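Local coordinates for protein beta-glucoside kinase (Listeria monocytogenes, PDB 4HTL) that phosphorylates cellobiose with ATP to give cellobiose-6'-phosphate and may also regulate transcription of the cellobiose-PTS operon, at residues A[103-115]-A[136-148]. Numbering follows the deposited sequence.
Sequences IENDANCALLAEK and GGGIFSNGELVRG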
loop_
_atom_site.group_PDB
_atom_site.type_symbol
_atom_site.label_atom_id
_atom_site.label_comp_id
_atom_site.label_asym_id
_atom_site.label_seq_id
_atom_site.Cartn_x
_atom_site.Cartn_y
_atom_site.Cartn_z
ATOM N N ILE A 103 9.528 12.488 18.649
ATOM C CA ILE A 103 8.398 12.932 17.863
ATOM C C ILE A 103 8.075 11.913 16.755
ATOM O O ILE A 103 8.986 11.309 16.150
ATOM C CB ILE A 103 8.674 14.308 17.283
ATOM C CG1 ILE A 103 7.450 14.826 16.538
ATOM C CG2 ILE A 103 9.884 14.257 16.377
ATOM C CD1 ILE A 103 7.478 16.314 16.367
ATOM N N GLU A 104 6.770 11.719 16.504
ATOM C CA GLU A 104 6.287 10.795 15.477
ATOM C C GLU A 104 4.973 11.393 14.958
ATOM O O GLU A 104 4.346 12.216 15.622
ATOM C CB GLU A 104 6.094 9.383 16.061
ATOM C CG GLU A 104 5.518 8.289 15.123
ATOM C CD GLU A 104 6.275 8.071 13.847
ATOM O OE1 GLU A 104 7.149 7.207 13.826
ATOM O OE2 GLU A 104 5.969 8.762 12.842
ATOM N N ASN A 105 4.569 11.013 13.759
ATOM C CA ASN A 105 3.321 11.445 13.144
ATOM C C ASN A 105 2.090 10.938 13.899
ATOM O O ASN A 105 2.138 9.851 14.488
ATOM C CB ASN A 105 3.347 10.964 11.689
ATOM C CG ASN A 105 1.979 10.869 11.062
ATOM O OD1 ASN A 105 1.324 9.826 11.149
ATOM N ND2 ASN A 105 1.569 11.936 10.357
ATOM N N ASP A 106 0.990 11.690 13.845
ATOM C CA ASP A 106 -0.201 11.395 14.639
ATOM C C ASP A 106 -0.876 10.056 14.324
ATOM O O ASP A 106 -1.270 9.327 15.239
ATOM C CB ASP A 106 -1.190 12.559 14.640
ATOM C CG ASP A 106 -1.718 12.913 13.283
ATOM O OD1 ASP A 106 -1.148 12.530 12.262
ATOM O OD2 ASP A 106 -2.745 13.600 13.249
ATOM N N ALA A 107 -1.014 9.749 13.036
ATOM C CA ALA A 107 -1.612 8.455 12.603
ATOM C C ALA A 107 -0.727 7.274 13.015
ATOM O O ALA A 107 -1.210 6.248 13.519
ATOM C CB ALA A 107 -1.931 8.442 11.122
ATOM N N ASN A 108 0.578 7.450 12.835
ATOM C CA ASN A 108 1.541 6.469 13.268
ATOM C C ASN A 108 1.499 6.252 14.742
ATOM O O ASN A 108 1.517 5.106 15.162
ATOM C CB ASN A 108 2.960 6.816 12.841
ATOM C CG ASN A 108 3.164 6.751 11.306
ATOM O OD1 ASN A 108 2.318 6.228 10.574
ATOM N ND2 ASN A 108 4.291 7.317 10.831
ATOM N N CYS A 109 1.380 7.322 15.539
ATOM C CA CYS A 109 1.285 7.162 16.990
ATOM C C CYS A 109 0.018 6.371 17.376
ATOM O O CYS A 109 0.075 5.463 18.190
ATOM C CB CYS A 109 1.304 8.519 17.692
ATOM S SG CYS A 109 2.929 9.272 17.748
ATOM N N ALA A 110 -1.102 6.643 16.736
ATOM C CA ALA A 110 -2.321 5.933 17.071
ATOM C C ALA A 110 -2.173 4.468 16.704
ATOM O O ALA A 110 -2.684 3.605 17.427
ATOM C CB ALA A 110 -3.559 6.533 16.383
ATOM N N LEU A 111 -1.460 4.167 15.618
ATOM C CA LEU A 111 -1.220 2.769 15.295
ATOM C C LEU A 111 -0.330 2.121 16.380
ATOM O O LEU A 111 -0.566 1.010 16.786
ATOM C CB LEU A 111 -0.575 2.629 13.941
ATOM C CG LEU A 111 -0.340 1.185 13.467
ATOM C CD1 LEU A 111 -0.450 1.074 11.950
ATOM C CD2 LEU A 111 1.041 0.681 13.946
ATOM N N LEU A 112 0.699 2.835 16.796
ATOM C CA LEU A 112 1.600 2.330 17.820
ATOM C C LEU A 112 0.874 2.042 19.131
ATOM O O LEU A 112 1.213 1.073 19.803
ATOM C CB LEU A 112 2.786 3.269 18.011
ATOM C CG LEU A 112 3.814 3.355 16.855
ATOM C CD1 LEU A 112 4.837 4.466 17.139
ATOM C CD2 LEU A 112 4.472 2.031 16.468
ATOM N N ALA A 113 -0.134 2.848 19.468
ATOM C CA ALA A 113 -0.969 2.570 20.636
ATOM C C ALA A 113 -1.683 1.212 20.460
ATOM O O ALA A 113 -1.757 0.383 21.409
ATOM C CB ALA A 113 -1.939 3.702 20.935
ATOM N N GLU A 114 -2.201 0.991 19.261
ATOM C CA GLU A 114 -2.847 -0.283 18.940
ATOM C C GLU A 114 -1.894 -1.496 19.092
ATOM O O GLU A 114 -2.285 -2.555 19.633
ATOM C CB GLU A 114 -3.485 -0.229 17.523
ATOM C CG GLU A 114 -4.704 -1.143 17.369
ATOM C CD GLU A 114 -5.858 -0.728 18.235
ATOM O OE1 GLU A 114 -6.245 -1.489 19.146
ATOM O OE2 GLU A 114 -6.340 0.375 17.989
ATOM N N LYS A 115 -0.660 -1.320 18.611
ATOM C CA LYS A 115 0.408 -2.332 18.701
ATOM C C LYS A 115 0.807 -2.579 20.179
ATOM O O LYS A 115 1.030 -3.718 20.609
ATOM C CB LYS A 115 1.639 -1.915 17.889
ATOM C CG LYS A 115 2.846 -2.823 18.072
ATOM C CD LYS A 115 2.516 -4.243 17.570
ATOM C CE LYS A 115 3.668 -5.250 17.525
ATOM N NZ LYS A 115 3.159 -6.612 17.094
ATOM N N GLY A 136 -7.316 9.239 7.782
ATOM C CA GLY A 136 -5.953 8.927 8.220
ATOM C C GLY A 136 -5.635 7.472 8.004
ATOM O O GLY A 136 -6.514 6.644 7.974
ATOM N N GLY A 137 -4.338 7.192 7.902
ATOM C CA GLY A 137 -3.818 5.879 7.721
ATOM C C GLY A 137 -2.543 5.675 8.480
ATOM O O GLY A 137 -1.707 6.580 8.579
ATOM N N GLY A 138 -2.392 4.446 8.954
ATOM C CA GLY A 138 -1.102 3.906 9.434
ATOM C C GLY A 138 -0.900 2.470 8.927
ATOM O O GLY A 138 -1.845 1.667 8.797
ATOM N N ILE A 139 0.358 2.138 8.665
ATOM C CA ILE A 139 0.742 0.843 8.091
ATOM C C ILE A 139 1.748 0.140 9.000
ATOM O O ILE A 139 2.813 0.686 9.288
ATOM C CB ILE A 139 1.454 1.021 6.730
ATOM C CG1 ILE A 139 0.563 1.782 5.744
ATOM C CG2 ILE A 139 1.908 -0.334 6.139
ATOM C CD1 ILE A 139 1.327 2.504 4.640
ATOM N N PHE A 140 1.442 -1.114 9.325
ATOM C CA PHE A 140 2.369 -2.012 10.048
ATOM C C PHE A 140 2.556 -3.227 9.111
ATOM O O PHE A 140 1.601 -3.950 8.816
ATOM C CB PHE A 140 1.785 -2.401 11.394
ATOM C CG PHE A 140 2.806 -2.767 12.437
ATOM C CD1 PHE A 140 3.583 -1.783 13.022
ATOM C CD2 PHE A 140 2.921 -4.059 12.898
ATOM C CE1 PHE A 140 4.509 -2.106 13.992
ATOM C CE2 PHE A 140 3.833 -4.372 13.898
ATOM C CZ PHE A 140 4.600 -3.388 14.457
ATOM N N SER A 141 3.783 -3.378 8.610
ATOM C CA SER A 141 4.150 -4.487 7.701
ATOM C C SER A 141 5.434 -5.131 8.223
ATOM O O SER A 141 6.371 -4.447 8.616
ATOM C CB SER A 141 4.370 -4.032 6.297
ATOM O OG SER A 141 3.236 -3.465 5.686
ATOM N N ASN A 142 5.493 -6.442 8.160
ATOM C CA ASN A 142 6.664 -7.155 8.666
ATOM C C ASN A 142 7.096 -6.770 10.064
ATOM O O ASN A 142 8.307 -6.774 10.386
ATOM C CB ASN A 142 7.875 -6.929 7.817
ATOM C CG ASN A 142 7.781 -7.571 6.477
ATOM O OD1 ASN A 142 7.320 -8.696 6.359
ATOM N ND2 ASN A 142 8.254 -6.871 5.453
ATOM N N GLY A 143 6.118 -6.499 10.909
ATOM C CA GLY A 143 6.375 -6.236 12.324
ATOM C C GLY A 143 6.960 -4.866 12.601
ATOM O O GLY A 143 7.459 -4.649 13.693
ATOM N N GLU A 144 6.840 -3.930 11.645
ATOM C CA GLU A 144 7.418 -2.580 11.720
ATOM C C GLU A 144 6.471 -1.538 11.129
ATOM O O GLU A 144 5.809 -1.829 10.150
ATOM C CB GLU A 144 8.653 -2.516 10.825
ATOM C CG GLU A 144 9.957 -2.931 11.432
ATOM C CD GLU A 144 11.064 -2.579 10.484
ATOM O OE1 GLU A 144 11.458 -1.381 10.457
ATOM O OE2 GLU A 144 11.476 -3.482 9.731
ATOM N N LEU A 145 6.468 -0.308 11.679
ATOM C CA LEU A 145 5.786 0.779 11.059
ATOM C C LEU A 145 6.430 1.079 9.678
ATOM O O LEU A 145 7.659 1.095 9.540
ATOM C CB LEU A 145 5.888 1.976 12.010
ATOM C CG LEU A 145 5.206 3.284 11.770
ATOM C CD1 LEU A 145 3.684 3.154 11.758
ATOM C CD2 LEU A 145 5.699 4.262 12.844
ATOM N N VAL A 146 5.573 1.335 8.693
ATOM C CA VAL A 146 6.047 1.761 7.394
ATOM C C VAL A 146 5.834 3.268 7.326
ATOM O O VAL A 146 4.732 3.748 7.203
ATOM C CB VAL A 146 5.321 1.047 6.240
ATOM C CG1 VAL A 146 5.734 1.670 4.896
ATOM C CG2 VAL A 146 5.532 -0.476 6.293
ATOM N N ARG A 147 6.922 4.012 7.377
ATOM C CA ARG A 147 6.853 5.490 7.367
ATOM C C ARG A 147 7.045 6.075 5.977
ATOM O O ARG A 147 6.661 7.192 5.742
ATOM C CB ARG A 147 7.886 6.080 8.300
ATOM C CG ARG A 147 7.724 5.655 9.742
ATOM C CD ARG A 147 8.739 6.337 10.618
ATOM N NE ARG A 147 8.772 5.822 11.968
ATOM C CZ ARG A 147 9.367 4.683 12.311
ATOM N NH1 ARG A 147 9.969 3.931 11.390
ATOM N NH2 ARG A 147 9.371 4.303 13.557
ATOM N N GLY A 148 7.709 5.301 5.100
ATOM C CA GLY A 148 8.045 5.682 3.760
ATOM C C GLY A 148 9.414 6.359 3.616
ATOM O O GLY A 148 10.075 6.701 4.595
HETATM O O HOH W 1 7.924 5.287 15.536
HETATM O O HOH W 2 2.251 4.345 8.416
HETATM O O HOH W 3 4.476 7.897 7.846
#
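In the actin-like ATPase fold of ROK sugar kinases, two mixed sheets flank a cleft, and here helix 106-115, which follows the edge strand of one sheet, packs on the 136-141 and 144-145 hairpin of the other, its axis 7.0 Å from that of strand 136-141. A107 CB sits 3.2 Å from G137 O. One turn on, the missing side chain of G138 lets L111 CD1 settle over its carbonyl carbon at 3.4 Å. The other branch of L111, CD2, reaches F140 CD1 at 3.7 Å. K115, bent at chi2 (63°), lays its aliphatic CD and CE beside CE2 and CZ of that ring, while its NZ hydrogen-bonds to the carbonyls of Q121 and L123. From the hairpin's second strand, L145 spreads its two methyls along the N108 side chain, CD1 by OD1 and CD2 by CB. E104 occupies the other end of the interface. Its OE2 accepts from N105 N and, from above the carboxylate plane, from N108 ND2 (3.0 Å), two bonds that help hold the carboxylate's rotation, while OE1 turns its syn lone pair to R147 NE in a salt bridge whose two planes lie only 17° apart. Water links OE1 to R147 NH2 as well, and another ties N108 OD1 to I139 N and V146 O. The N-H of R147 NE points almost straight at E104 OE1, 2.8 Å from nitrogen to oxygen at 167°.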